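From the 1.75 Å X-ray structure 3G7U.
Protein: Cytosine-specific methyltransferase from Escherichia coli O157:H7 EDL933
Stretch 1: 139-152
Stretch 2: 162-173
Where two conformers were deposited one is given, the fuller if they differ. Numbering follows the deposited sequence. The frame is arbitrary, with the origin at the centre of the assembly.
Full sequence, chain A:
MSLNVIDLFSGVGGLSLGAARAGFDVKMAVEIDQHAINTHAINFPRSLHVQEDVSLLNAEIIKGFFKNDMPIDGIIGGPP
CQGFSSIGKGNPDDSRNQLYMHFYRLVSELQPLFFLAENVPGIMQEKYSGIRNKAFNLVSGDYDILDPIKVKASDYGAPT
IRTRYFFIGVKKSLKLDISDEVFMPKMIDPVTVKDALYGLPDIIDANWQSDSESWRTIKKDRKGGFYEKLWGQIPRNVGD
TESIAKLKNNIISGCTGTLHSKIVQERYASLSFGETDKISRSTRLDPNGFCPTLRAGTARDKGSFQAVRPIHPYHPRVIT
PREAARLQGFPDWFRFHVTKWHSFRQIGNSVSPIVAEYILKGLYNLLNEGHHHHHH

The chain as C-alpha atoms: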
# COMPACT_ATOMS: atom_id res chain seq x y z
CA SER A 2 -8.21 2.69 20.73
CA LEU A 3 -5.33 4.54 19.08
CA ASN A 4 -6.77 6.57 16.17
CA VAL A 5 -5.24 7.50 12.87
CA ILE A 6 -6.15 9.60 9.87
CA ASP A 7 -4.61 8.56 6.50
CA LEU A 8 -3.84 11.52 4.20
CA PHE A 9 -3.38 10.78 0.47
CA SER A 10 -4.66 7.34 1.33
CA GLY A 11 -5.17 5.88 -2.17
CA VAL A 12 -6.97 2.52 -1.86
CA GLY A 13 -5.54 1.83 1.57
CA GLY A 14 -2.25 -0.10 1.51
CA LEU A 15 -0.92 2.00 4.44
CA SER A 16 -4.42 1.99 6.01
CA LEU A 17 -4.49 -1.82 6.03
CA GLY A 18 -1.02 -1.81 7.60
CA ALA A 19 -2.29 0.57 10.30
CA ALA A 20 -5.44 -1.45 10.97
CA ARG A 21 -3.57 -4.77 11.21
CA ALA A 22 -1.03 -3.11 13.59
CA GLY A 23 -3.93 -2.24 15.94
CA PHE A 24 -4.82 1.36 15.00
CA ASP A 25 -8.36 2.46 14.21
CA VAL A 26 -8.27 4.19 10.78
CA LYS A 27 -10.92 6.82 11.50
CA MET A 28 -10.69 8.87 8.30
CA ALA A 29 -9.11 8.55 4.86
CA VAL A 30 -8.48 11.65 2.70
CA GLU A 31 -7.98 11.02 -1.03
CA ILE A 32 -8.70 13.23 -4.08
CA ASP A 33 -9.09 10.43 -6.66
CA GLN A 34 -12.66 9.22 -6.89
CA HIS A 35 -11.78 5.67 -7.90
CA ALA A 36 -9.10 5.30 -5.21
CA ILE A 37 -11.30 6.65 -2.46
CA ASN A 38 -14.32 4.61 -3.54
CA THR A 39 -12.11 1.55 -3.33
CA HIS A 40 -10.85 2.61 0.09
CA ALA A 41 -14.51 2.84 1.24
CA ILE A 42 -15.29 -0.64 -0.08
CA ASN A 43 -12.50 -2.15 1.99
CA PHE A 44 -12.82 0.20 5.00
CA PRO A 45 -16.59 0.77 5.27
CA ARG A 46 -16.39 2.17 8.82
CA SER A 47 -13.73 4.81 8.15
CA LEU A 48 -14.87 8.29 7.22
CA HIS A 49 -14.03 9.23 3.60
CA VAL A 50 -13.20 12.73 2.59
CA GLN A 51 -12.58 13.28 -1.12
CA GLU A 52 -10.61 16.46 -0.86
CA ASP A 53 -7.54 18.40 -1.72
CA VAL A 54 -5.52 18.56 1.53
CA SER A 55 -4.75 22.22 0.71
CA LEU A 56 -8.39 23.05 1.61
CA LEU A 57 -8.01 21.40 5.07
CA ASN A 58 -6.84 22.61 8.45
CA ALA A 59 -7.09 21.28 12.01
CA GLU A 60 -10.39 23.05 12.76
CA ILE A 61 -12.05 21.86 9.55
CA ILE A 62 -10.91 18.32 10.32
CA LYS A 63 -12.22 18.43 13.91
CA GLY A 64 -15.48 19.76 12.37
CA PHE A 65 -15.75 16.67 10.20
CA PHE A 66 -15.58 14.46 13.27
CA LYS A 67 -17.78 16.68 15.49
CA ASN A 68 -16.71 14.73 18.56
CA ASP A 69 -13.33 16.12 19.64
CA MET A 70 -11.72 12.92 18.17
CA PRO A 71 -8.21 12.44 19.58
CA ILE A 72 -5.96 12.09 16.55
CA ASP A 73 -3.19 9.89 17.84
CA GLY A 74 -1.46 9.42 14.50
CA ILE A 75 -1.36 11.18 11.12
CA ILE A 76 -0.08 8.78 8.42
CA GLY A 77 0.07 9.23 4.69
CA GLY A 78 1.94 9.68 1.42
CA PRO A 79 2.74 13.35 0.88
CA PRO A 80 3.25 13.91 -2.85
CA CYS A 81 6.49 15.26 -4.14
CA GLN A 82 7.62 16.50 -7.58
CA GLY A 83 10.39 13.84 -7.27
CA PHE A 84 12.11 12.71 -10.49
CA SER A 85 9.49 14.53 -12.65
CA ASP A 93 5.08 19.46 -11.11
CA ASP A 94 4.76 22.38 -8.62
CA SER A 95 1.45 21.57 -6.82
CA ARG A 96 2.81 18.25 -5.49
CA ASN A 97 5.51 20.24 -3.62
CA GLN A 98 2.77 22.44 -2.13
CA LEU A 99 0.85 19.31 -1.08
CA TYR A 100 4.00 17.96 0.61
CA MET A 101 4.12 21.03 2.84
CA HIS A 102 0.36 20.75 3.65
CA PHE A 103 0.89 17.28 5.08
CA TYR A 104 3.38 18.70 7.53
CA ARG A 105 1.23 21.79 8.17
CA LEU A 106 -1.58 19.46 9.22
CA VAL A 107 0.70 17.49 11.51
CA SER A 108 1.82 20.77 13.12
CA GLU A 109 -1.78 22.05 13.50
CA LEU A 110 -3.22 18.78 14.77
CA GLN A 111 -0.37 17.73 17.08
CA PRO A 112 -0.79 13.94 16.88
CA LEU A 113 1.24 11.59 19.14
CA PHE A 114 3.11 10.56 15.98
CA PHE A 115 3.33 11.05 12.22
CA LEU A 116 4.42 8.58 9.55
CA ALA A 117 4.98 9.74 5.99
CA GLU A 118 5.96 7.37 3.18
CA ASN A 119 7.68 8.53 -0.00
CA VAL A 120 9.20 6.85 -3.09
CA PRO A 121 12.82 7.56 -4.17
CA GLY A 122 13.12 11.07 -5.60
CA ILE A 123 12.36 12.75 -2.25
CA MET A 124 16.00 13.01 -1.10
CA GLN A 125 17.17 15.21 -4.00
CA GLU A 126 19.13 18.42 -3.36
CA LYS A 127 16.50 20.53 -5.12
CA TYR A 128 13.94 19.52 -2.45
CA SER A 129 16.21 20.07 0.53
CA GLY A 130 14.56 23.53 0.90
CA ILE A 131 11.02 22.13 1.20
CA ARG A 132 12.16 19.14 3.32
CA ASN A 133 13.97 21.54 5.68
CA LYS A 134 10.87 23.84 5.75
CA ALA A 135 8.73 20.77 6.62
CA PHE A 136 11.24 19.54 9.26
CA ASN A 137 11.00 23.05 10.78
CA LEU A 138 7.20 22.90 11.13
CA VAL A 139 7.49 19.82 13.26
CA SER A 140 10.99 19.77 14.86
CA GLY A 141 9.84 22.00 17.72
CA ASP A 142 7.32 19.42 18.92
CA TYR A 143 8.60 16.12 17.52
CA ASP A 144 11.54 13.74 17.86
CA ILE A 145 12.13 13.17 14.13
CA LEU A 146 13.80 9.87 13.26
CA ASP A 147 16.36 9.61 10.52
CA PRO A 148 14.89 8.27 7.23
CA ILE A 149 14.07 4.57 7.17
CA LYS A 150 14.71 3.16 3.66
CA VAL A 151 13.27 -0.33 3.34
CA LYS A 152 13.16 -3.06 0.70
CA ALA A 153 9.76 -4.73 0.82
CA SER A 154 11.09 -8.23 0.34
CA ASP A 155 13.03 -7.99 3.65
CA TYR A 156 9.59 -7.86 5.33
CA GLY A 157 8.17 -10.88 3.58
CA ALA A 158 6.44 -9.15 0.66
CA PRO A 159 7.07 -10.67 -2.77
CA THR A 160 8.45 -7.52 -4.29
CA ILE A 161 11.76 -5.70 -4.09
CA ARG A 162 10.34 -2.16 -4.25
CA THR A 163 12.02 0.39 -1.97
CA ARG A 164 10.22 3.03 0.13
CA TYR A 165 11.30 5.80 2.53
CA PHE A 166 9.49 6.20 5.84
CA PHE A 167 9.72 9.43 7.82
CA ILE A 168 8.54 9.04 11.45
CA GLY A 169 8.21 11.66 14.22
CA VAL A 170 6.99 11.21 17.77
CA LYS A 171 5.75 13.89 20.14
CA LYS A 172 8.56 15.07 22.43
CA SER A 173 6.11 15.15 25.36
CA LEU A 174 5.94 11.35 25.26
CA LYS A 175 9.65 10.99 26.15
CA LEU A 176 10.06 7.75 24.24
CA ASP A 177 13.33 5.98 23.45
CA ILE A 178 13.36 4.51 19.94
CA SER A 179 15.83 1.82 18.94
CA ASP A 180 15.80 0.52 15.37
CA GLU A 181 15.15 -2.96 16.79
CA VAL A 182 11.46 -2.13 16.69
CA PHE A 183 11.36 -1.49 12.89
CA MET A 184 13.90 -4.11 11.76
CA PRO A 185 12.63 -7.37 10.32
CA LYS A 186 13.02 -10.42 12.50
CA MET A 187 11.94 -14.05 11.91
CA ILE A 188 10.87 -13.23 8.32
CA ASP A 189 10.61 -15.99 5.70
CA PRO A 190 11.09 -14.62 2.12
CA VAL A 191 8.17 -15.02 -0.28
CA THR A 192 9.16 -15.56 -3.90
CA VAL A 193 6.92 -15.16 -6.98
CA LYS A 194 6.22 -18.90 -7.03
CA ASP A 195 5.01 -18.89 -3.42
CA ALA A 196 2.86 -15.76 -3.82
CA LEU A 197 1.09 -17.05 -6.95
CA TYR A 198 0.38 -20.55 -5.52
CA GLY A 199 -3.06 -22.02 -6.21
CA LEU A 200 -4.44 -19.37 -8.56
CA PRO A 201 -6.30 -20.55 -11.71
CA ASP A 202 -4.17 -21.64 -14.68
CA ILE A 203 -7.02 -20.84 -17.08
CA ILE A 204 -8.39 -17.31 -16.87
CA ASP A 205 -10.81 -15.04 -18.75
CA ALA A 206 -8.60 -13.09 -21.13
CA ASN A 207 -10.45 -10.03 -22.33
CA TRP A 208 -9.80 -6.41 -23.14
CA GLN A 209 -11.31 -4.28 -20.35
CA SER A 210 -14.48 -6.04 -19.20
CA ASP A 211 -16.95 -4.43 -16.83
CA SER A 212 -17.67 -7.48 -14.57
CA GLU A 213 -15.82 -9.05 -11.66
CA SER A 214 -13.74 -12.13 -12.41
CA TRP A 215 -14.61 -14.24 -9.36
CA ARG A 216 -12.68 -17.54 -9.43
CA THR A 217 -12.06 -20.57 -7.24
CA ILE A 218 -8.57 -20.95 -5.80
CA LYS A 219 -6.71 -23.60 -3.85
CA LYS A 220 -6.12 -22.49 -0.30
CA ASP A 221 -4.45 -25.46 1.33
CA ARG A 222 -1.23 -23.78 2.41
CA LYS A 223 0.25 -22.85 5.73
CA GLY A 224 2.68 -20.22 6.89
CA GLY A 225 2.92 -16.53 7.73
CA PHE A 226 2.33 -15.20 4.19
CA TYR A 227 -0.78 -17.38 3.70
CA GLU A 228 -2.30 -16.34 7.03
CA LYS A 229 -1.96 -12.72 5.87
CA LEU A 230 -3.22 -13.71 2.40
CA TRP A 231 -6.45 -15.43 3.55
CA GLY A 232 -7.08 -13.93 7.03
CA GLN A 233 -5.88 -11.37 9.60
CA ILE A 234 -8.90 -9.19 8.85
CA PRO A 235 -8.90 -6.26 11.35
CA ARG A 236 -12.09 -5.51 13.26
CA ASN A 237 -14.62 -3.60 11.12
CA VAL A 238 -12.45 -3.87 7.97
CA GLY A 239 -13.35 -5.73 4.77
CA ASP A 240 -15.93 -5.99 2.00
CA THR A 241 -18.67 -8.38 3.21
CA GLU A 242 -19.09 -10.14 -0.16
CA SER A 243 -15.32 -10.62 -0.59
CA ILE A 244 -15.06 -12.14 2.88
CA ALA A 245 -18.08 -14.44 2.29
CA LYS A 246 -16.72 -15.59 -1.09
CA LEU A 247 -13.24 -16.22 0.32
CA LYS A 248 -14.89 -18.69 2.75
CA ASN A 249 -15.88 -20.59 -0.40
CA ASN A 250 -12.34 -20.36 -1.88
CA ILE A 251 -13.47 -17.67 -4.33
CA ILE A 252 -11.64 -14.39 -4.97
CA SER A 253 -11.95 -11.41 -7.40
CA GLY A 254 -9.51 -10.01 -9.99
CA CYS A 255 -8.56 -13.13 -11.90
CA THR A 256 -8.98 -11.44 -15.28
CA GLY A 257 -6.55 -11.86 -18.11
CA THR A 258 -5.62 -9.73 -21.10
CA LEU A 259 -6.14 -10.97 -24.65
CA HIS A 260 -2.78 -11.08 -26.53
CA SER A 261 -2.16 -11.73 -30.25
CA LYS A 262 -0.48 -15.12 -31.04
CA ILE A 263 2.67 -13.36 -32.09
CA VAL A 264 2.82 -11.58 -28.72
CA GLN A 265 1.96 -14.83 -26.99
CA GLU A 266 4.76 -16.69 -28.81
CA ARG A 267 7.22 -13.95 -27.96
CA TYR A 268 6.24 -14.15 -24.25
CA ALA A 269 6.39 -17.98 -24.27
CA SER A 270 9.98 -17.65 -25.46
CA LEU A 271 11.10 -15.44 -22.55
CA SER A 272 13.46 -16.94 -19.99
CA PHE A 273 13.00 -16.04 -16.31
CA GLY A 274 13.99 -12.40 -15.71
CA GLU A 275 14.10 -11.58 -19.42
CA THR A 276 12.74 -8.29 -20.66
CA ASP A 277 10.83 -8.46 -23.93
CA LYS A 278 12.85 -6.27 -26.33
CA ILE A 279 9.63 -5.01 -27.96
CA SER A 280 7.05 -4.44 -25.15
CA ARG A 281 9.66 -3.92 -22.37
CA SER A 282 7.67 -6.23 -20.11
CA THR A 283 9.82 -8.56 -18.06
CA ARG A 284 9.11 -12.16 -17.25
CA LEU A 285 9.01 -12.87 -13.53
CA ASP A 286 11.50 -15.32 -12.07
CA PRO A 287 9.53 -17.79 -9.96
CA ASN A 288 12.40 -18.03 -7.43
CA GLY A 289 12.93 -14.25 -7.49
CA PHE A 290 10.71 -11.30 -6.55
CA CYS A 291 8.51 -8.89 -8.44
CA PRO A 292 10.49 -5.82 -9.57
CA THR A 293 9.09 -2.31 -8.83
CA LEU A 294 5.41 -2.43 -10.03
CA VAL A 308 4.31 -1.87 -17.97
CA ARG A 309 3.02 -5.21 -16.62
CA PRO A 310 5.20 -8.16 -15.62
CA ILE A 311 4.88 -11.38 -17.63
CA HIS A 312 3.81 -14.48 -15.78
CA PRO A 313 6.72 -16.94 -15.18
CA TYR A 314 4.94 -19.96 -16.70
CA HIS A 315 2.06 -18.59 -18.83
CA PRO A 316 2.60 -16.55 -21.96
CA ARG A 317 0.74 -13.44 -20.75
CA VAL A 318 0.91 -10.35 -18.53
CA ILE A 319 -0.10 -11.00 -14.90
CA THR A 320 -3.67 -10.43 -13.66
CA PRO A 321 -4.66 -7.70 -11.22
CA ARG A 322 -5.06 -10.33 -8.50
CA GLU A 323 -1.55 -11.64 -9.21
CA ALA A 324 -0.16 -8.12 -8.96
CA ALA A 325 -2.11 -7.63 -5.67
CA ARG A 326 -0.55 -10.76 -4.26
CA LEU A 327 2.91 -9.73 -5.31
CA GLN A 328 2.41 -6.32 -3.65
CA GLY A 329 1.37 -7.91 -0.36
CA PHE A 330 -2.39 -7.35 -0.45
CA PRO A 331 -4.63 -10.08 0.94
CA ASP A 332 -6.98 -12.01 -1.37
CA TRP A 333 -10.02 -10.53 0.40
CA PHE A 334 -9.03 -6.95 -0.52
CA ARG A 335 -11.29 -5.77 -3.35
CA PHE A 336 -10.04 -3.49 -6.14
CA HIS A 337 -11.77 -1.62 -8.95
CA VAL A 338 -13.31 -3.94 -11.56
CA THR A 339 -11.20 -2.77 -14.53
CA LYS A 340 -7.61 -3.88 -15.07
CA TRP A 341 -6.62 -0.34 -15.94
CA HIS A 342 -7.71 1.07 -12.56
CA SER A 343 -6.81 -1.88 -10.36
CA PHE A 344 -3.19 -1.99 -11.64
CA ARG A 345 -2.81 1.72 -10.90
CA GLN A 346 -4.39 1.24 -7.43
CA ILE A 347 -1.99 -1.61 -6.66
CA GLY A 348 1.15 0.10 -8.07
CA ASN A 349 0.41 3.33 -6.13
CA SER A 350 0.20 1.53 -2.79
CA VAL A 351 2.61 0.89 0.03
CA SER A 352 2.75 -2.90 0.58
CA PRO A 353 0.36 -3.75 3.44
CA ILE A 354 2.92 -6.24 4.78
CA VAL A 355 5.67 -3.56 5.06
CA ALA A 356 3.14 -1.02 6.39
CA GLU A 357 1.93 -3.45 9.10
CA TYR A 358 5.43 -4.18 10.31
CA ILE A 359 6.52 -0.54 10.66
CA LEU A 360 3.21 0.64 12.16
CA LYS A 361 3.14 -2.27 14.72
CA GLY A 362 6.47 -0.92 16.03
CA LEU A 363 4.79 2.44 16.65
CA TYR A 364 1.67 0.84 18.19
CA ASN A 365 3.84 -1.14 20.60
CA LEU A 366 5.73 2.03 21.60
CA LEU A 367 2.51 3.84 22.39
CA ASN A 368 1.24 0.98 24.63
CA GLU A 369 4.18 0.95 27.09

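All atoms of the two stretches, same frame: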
# COMPACT_ATOMS: atom_id res chain seq x y z
N VAL A 139 7.73 20.88 12.29
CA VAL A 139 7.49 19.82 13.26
C VAL A 139 8.61 19.60 14.28
O VAL A 139 8.38 18.98 15.29
CB VAL A 139 7.04 18.47 12.60
CG1 VAL A 139 5.68 18.63 11.93
CG2 VAL A 139 8.04 17.98 11.58
N SER A 140 9.81 20.11 14.02
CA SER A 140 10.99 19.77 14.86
C SER A 140 10.93 20.35 16.26
O SER A 140 11.59 19.83 17.16
CB SER A 140 12.31 20.19 14.22
OG SER A 140 12.25 21.56 13.82
N GLY A 141 10.15 21.43 16.41
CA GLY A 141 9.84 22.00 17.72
C GLY A 141 9.13 21.04 18.64
O GLY A 141 9.45 20.97 19.82
N ASP A 142 8.17 20.27 18.10
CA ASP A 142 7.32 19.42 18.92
C ASP A 142 7.57 17.93 18.80
O ASP A 142 7.05 17.12 19.58
CB ASP A 142 5.86 19.73 18.58
CG ASP A 142 5.51 21.20 18.81
OD1 ASP A 142 5.65 21.66 19.97
OD2 ASP A 142 5.10 21.88 17.84
N TYR A 143 8.38 17.55 17.80
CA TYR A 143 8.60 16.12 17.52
C TYR A 143 10.07 15.68 17.56
O TYR A 143 10.94 16.40 17.10
CB TYR A 143 8.01 15.76 16.11
CG TYR A 143 6.50 15.84 16.15
CD1 TYR A 143 5.76 14.75 16.54
CD2 TYR A 143 5.83 17.04 15.87
CE1 TYR A 143 4.36 14.81 16.67
CE2 TYR A 143 4.43 17.12 15.97
CZ TYR A 143 3.73 16.01 16.38
OH TYR A 143 2.38 16.09 16.51
N ASP A 144 10.29 14.48 18.07
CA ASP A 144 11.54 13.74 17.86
C ASP A 144 11.43 13.08 16.48
O ASP A 144 10.65 12.17 16.30
CB ASP A 144 11.66 12.66 18.94
CG ASP A 144 11.99 13.25 20.33
OD1 ASP A 144 12.68 14.30 20.38
OD2 ASP A 144 11.54 12.67 21.35
N ILE A 145 12.21 13.58 15.53
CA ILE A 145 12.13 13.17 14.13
C ILE A 145 13.23 12.12 13.92
O ILE A 145 14.38 12.35 14.27
CB ILE A 145 12.30 14.38 13.19
CG1 ILE A 145 11.17 15.38 13.43
CG2 ILE A 145 12.28 13.95 11.72
CD1 ILE A 145 11.38 16.70 12.73
N LEU A 146 12.84 10.94 13.44
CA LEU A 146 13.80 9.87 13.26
C LEU A 146 14.48 10.10 11.93
O LEU A 146 13.94 10.77 11.02
CB LEU A 146 13.15 8.49 13.27
CG LEU A 146 12.30 8.06 14.47
CD1 LEU A 146 11.98 6.58 14.38
CD2 LEU A 146 13.06 8.35 15.75
N ASP A 147 15.70 9.58 11.82
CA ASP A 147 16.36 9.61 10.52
C ASP A 147 15.55 8.75 9.53
O ASP A 147 14.82 7.86 9.94
CB ASP A 147 17.82 9.14 10.64
CG ASP A 147 18.79 10.27 11.02
OD1 ASP A 147 18.58 11.47 10.66
OD2 ASP A 147 19.79 9.93 11.66
N PRO A 148 15.66 9.03 8.23
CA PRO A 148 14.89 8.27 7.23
C PRO A 148 15.14 6.78 7.29
O PRO A 148 16.29 6.34 7.44
CB PRO A 148 15.41 8.80 5.92
CG PRO A 148 15.90 10.17 6.23
CD PRO A 148 16.47 10.09 7.59
N ILE A 149 14.06 6.02 7.20
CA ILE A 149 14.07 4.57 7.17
C ILE A 149 13.88 4.23 5.68
O ILE A 149 12.93 4.65 5.07
CB ILE A 149 12.94 4.03 8.10
CG1 ILE A 149 13.25 4.34 9.57
CG2 ILE A 149 12.74 2.55 7.96
CD1 ILE A 149 12.22 3.85 10.53
N LYS A 150 14.85 3.56 5.07
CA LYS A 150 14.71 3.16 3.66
C LYS A 150 14.59 1.65 3.71
O LYS A 150 15.45 0.95 4.27
CB LYS A 150 15.92 3.60 2.82
CG LYS A 150 15.69 3.43 1.31
CD LYS A 150 16.92 3.88 0.49
CE LYS A 150 16.56 3.93 -1.00
NZ LYS A 150 17.66 4.38 -1.96
N VAL A 151 13.47 1.12 3.22
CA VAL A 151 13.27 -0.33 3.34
C VAL A 151 13.08 -0.97 1.99
O VAL A 151 12.63 -0.32 1.07
CB VAL A 151 12.07 -0.71 4.24
CG1 VAL A 151 12.29 -0.27 5.68
CG2 VAL A 151 10.78 -0.15 3.70
N LYS A 152 13.42 -2.25 1.90
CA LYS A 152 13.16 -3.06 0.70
C LYS A 152 12.05 -3.99 1.14
O LYS A 152 12.18 -4.68 2.12
CB LYS A 152 14.43 -3.84 0.30
CG LYS A 152 14.37 -4.51 -1.09
CD LYS A 152 15.73 -5.13 -1.49
CE LYS A 152 16.00 -6.43 -0.72
NZ LYS A 152 17.33 -7.07 -1.03
N ARG A 162 10.47 -3.61 -4.18
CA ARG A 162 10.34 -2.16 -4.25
C ARG A 162 10.88 -1.48 -2.98
O ARG A 162 10.74 -2.02 -1.89
CB ARG A 162 8.89 -1.73 -4.56
CG ARG A 162 7.83 -2.01 -3.48
CD ARG A 162 6.64 -1.04 -3.64
NE ARG A 162 5.74 -1.41 -4.73
CZ ARG A 162 4.98 -0.56 -5.42
NH1 ARG A 162 4.20 -1.01 -6.39
NH2 ARG A 162 5.00 0.75 -5.15
N THR A 163 11.50 -0.32 -3.14
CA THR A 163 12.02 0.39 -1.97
C THR A 163 11.13 1.60 -1.66
O THR A 163 10.47 2.15 -2.53
CB THR A 163 13.49 0.84 -2.14
OG1 THR A 163 13.60 1.69 -3.27
CG2 THR A 163 14.41 -0.36 -2.35
N ARG A 164 11.12 2.00 -0.38
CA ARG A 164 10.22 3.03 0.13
C ARG A 164 10.96 3.77 1.23
O ARG A 164 11.65 3.12 1.98
CB ARG A 164 9.01 2.35 0.78
CG ARG A 164 7.70 3.11 0.69
CD ARG A 164 6.99 2.81 -0.62
NE ARG A 164 5.96 3.79 -0.92
CZ ARG A 164 5.17 3.73 -1.99
NH1 ARG A 164 4.25 4.67 -2.19
NH2 ARG A 164 5.28 2.74 -2.85
N TYR A 165 10.77 5.09 1.36
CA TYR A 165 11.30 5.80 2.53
C TYR A 165 10.16 5.99 3.52
O TYR A 165 9.03 6.28 3.11
CB TYR A 165 11.76 7.18 2.14
CG TYR A 165 13.10 7.26 1.43
CD1 TYR A 165 14.30 7.18 2.15
CD2 TYR A 165 13.16 7.46 0.06
CE1 TYR A 165 15.54 7.29 1.49
CE2 TYR A 165 14.40 7.57 -0.61
CZ TYR A 165 15.57 7.48 0.11
OH TYR A 165 16.77 7.61 -0.54
N PHE A 166 10.44 5.82 4.81
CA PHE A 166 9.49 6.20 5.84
C PHE A 166 10.09 7.27 6.73
O PHE A 166 11.24 7.15 7.15
CB PHE A 166 9.14 5.00 6.67
CG PHE A 166 8.29 4.00 5.95
CD1 PHE A 166 6.90 4.06 6.03
CD2 PHE A 166 8.87 2.99 5.18
CE1 PHE A 166 6.08 3.11 5.35
CE2 PHE A 166 8.05 2.04 4.50
CZ PHE A 166 6.66 2.11 4.60
N PHE A 167 9.30 8.32 6.99
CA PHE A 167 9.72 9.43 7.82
C PHE A 167 8.81 9.45 9.02
O PHE A 167 7.61 9.62 8.84
CB PHE A 167 9.60 10.74 7.07
CG PHE A 167 10.47 10.81 5.83
CD1 PHE A 167 11.81 11.17 5.93
CD2 PHE A 167 9.96 10.50 4.58
CE1 PHE A 167 12.63 11.22 4.78
CE2 PHE A 167 10.76 10.54 3.43
CZ PHE A 167 12.09 10.90 3.53
N ILE A 168 9.36 9.24 10.23
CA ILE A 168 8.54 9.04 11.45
C ILE A 168 8.91 10.13 12.47
O ILE A 168 10.08 10.49 12.61
CB ILE A 168 8.73 7.63 12.04
CG1 ILE A 168 8.18 6.57 11.09
CG2 ILE A 168 8.02 7.49 13.42
CD1 ILE A 168 8.71 5.18 11.36
N GLY A 169 7.91 10.68 13.17
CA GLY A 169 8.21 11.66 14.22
C GLY A 169 7.32 11.29 15.38
O GLY A 169 6.24 10.76 15.18
N VAL A 170 7.79 11.53 16.60
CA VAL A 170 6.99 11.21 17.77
C VAL A 170 7.02 12.41 18.70
O VAL A 170 8.01 13.12 18.77
CB VAL A 170 7.45 9.95 18.55
CG1 VAL A 170 7.16 8.65 17.76
CG2 VAL A 170 8.90 10.05 18.99
N LYS A 171 5.89 12.68 19.33
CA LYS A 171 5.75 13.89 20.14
C LYS A 171 6.79 13.83 21.26
O LYS A 171 6.90 12.79 21.97
CB LYS A 171 4.34 13.94 20.74
CG LYS A 171 3.67 15.28 20.63
CD LYS A 171 2.32 15.17 21.31
CE LYS A 171 1.43 16.37 21.02
NZ LYS A 171 2.16 17.67 21.16
N LYS A 172 7.54 14.91 21.38
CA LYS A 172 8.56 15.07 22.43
C LYS A 172 8.02 14.83 23.84
O LYS A 172 8.68 14.17 24.67
CB LYS A 172 9.19 16.44 22.35
CG LYS A 172 10.32 16.48 21.41
CD LYS A 172 10.68 17.89 21.12
CE LYS A 172 11.93 17.90 20.29
NZ LYS A 172 12.12 19.28 19.83
N SER A 173 6.81 15.31 24.08
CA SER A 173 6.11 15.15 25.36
C SER A 173 6.00 13.71 25.82
O SER A 173 5.80 13.44 27.01
CB SER A 173 4.73 15.81 25.28
OG SER A 173 3.73 14.90 24.83
O HOH W 1 5.89 17.84 22.26
O HOH W 2 9.16 11.15 22.60
O HOH W 3 11.34 13.96 24.19
O HOH W 4 11.97 8.05 9.90

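Antiparallel strands are commonly joined by backbone hydrogen bonds and tuned by side chains, and the pairing of residues 139-152 with 162-173 in this cytosine-specific methyltransferase illustrates how one long strand can serve two short ones. Strand 163-171 runs unbroken, while its partner is divided into strands 143-145 and 149-152.

In the first ladder, Asp 144 and Val 170 form a reciprocal pair: Asp 144 N donates to Val 170 O at 2.7 Å, and Val 170 N to Asp 144 O at 2.9 Å. The ladder is extended at one end by Lys 172 N to Asp 142 O (2.9 Å, nearly linear) and at the other by Leu 146 N to Ile 168 O (2.9 Å). The second ladder repeats the motif twice. Ile 149 N reaches Phe 166 O at 3.0 Å and Phe 166 N returns to Ile 149 O at 2.8 Å; Val 151 N bonds Arg 164 O at 3.0 Å, and Arg 164 N bonds Val 151 O at 3.1 Å.

Between Ile 145 and Ile 149 the register shifts by one residue, and a water fills the gap in the bonding. It donates to Asp 147 O (2.9 Å from the water oxygen) and Phe 166 O (3.0 Å), and accepts from Ile 168 N (2.9 Å), so Asp 147 O and Ile 168 N, which have no direct bond to each other, are joined through it, while Phe 166 O, already bonded by Ile 149 N, accepts from it as well.

One side chain adds strong polar contact. The extended Lys 172 carries its amine back to the turn preceding the first strand, where NZ donates to Ser 140 O at 2.8 Å and, weakly, to Gly 141 O at 3.2 Å. A long, flexible, charged chain suits this exposed position, since it can lie along the other stretch and end on the backbone carbonyls of Ser 140 and Gly 141. Nearby, Asp 144 OD2 accepts from two waters, at 3.1 Å each, which also donate to Lys 171 O (2.9 Å) and Lys 172 O (2.7 Å).

Packing completes the contact, which buries 1157 Å² in all. Ile 149, Val 151, Arg 164 and Phe 166 share one face of the second ladder. There Val 151 CG2 meets the edge of the Phe 166 ring, 3.6 Å from CE2, and Ile 149 CD1 lies 3.8 Å from Ile 168 CD1. Branched and aromatic residues fill this side well, whereas the guanidinium of Arg 164 leads away to partners elsewhere in the structure. The other face, with Lys 150, Lys 152, Thr 163 and Tyr 165, is more open. Lys 150, with all four chi angles t, lays its methylenes across Tyr 165, with CG 4.2 Å from the ring centroid in a CH-pi contact, while its NZ ends 3.6 Å from Tyr 165 OH, close but not bonded. In the linking loop, Pro 148 CG packs 3.7 Å from Phe 167 CE1.

Gly 169 faces Ile 145 with only 4.2 Å between their CA atoms. A CB on the glycine would sit about 3.5 Å from Tyr 143 CB, so its bareness suits this close approach.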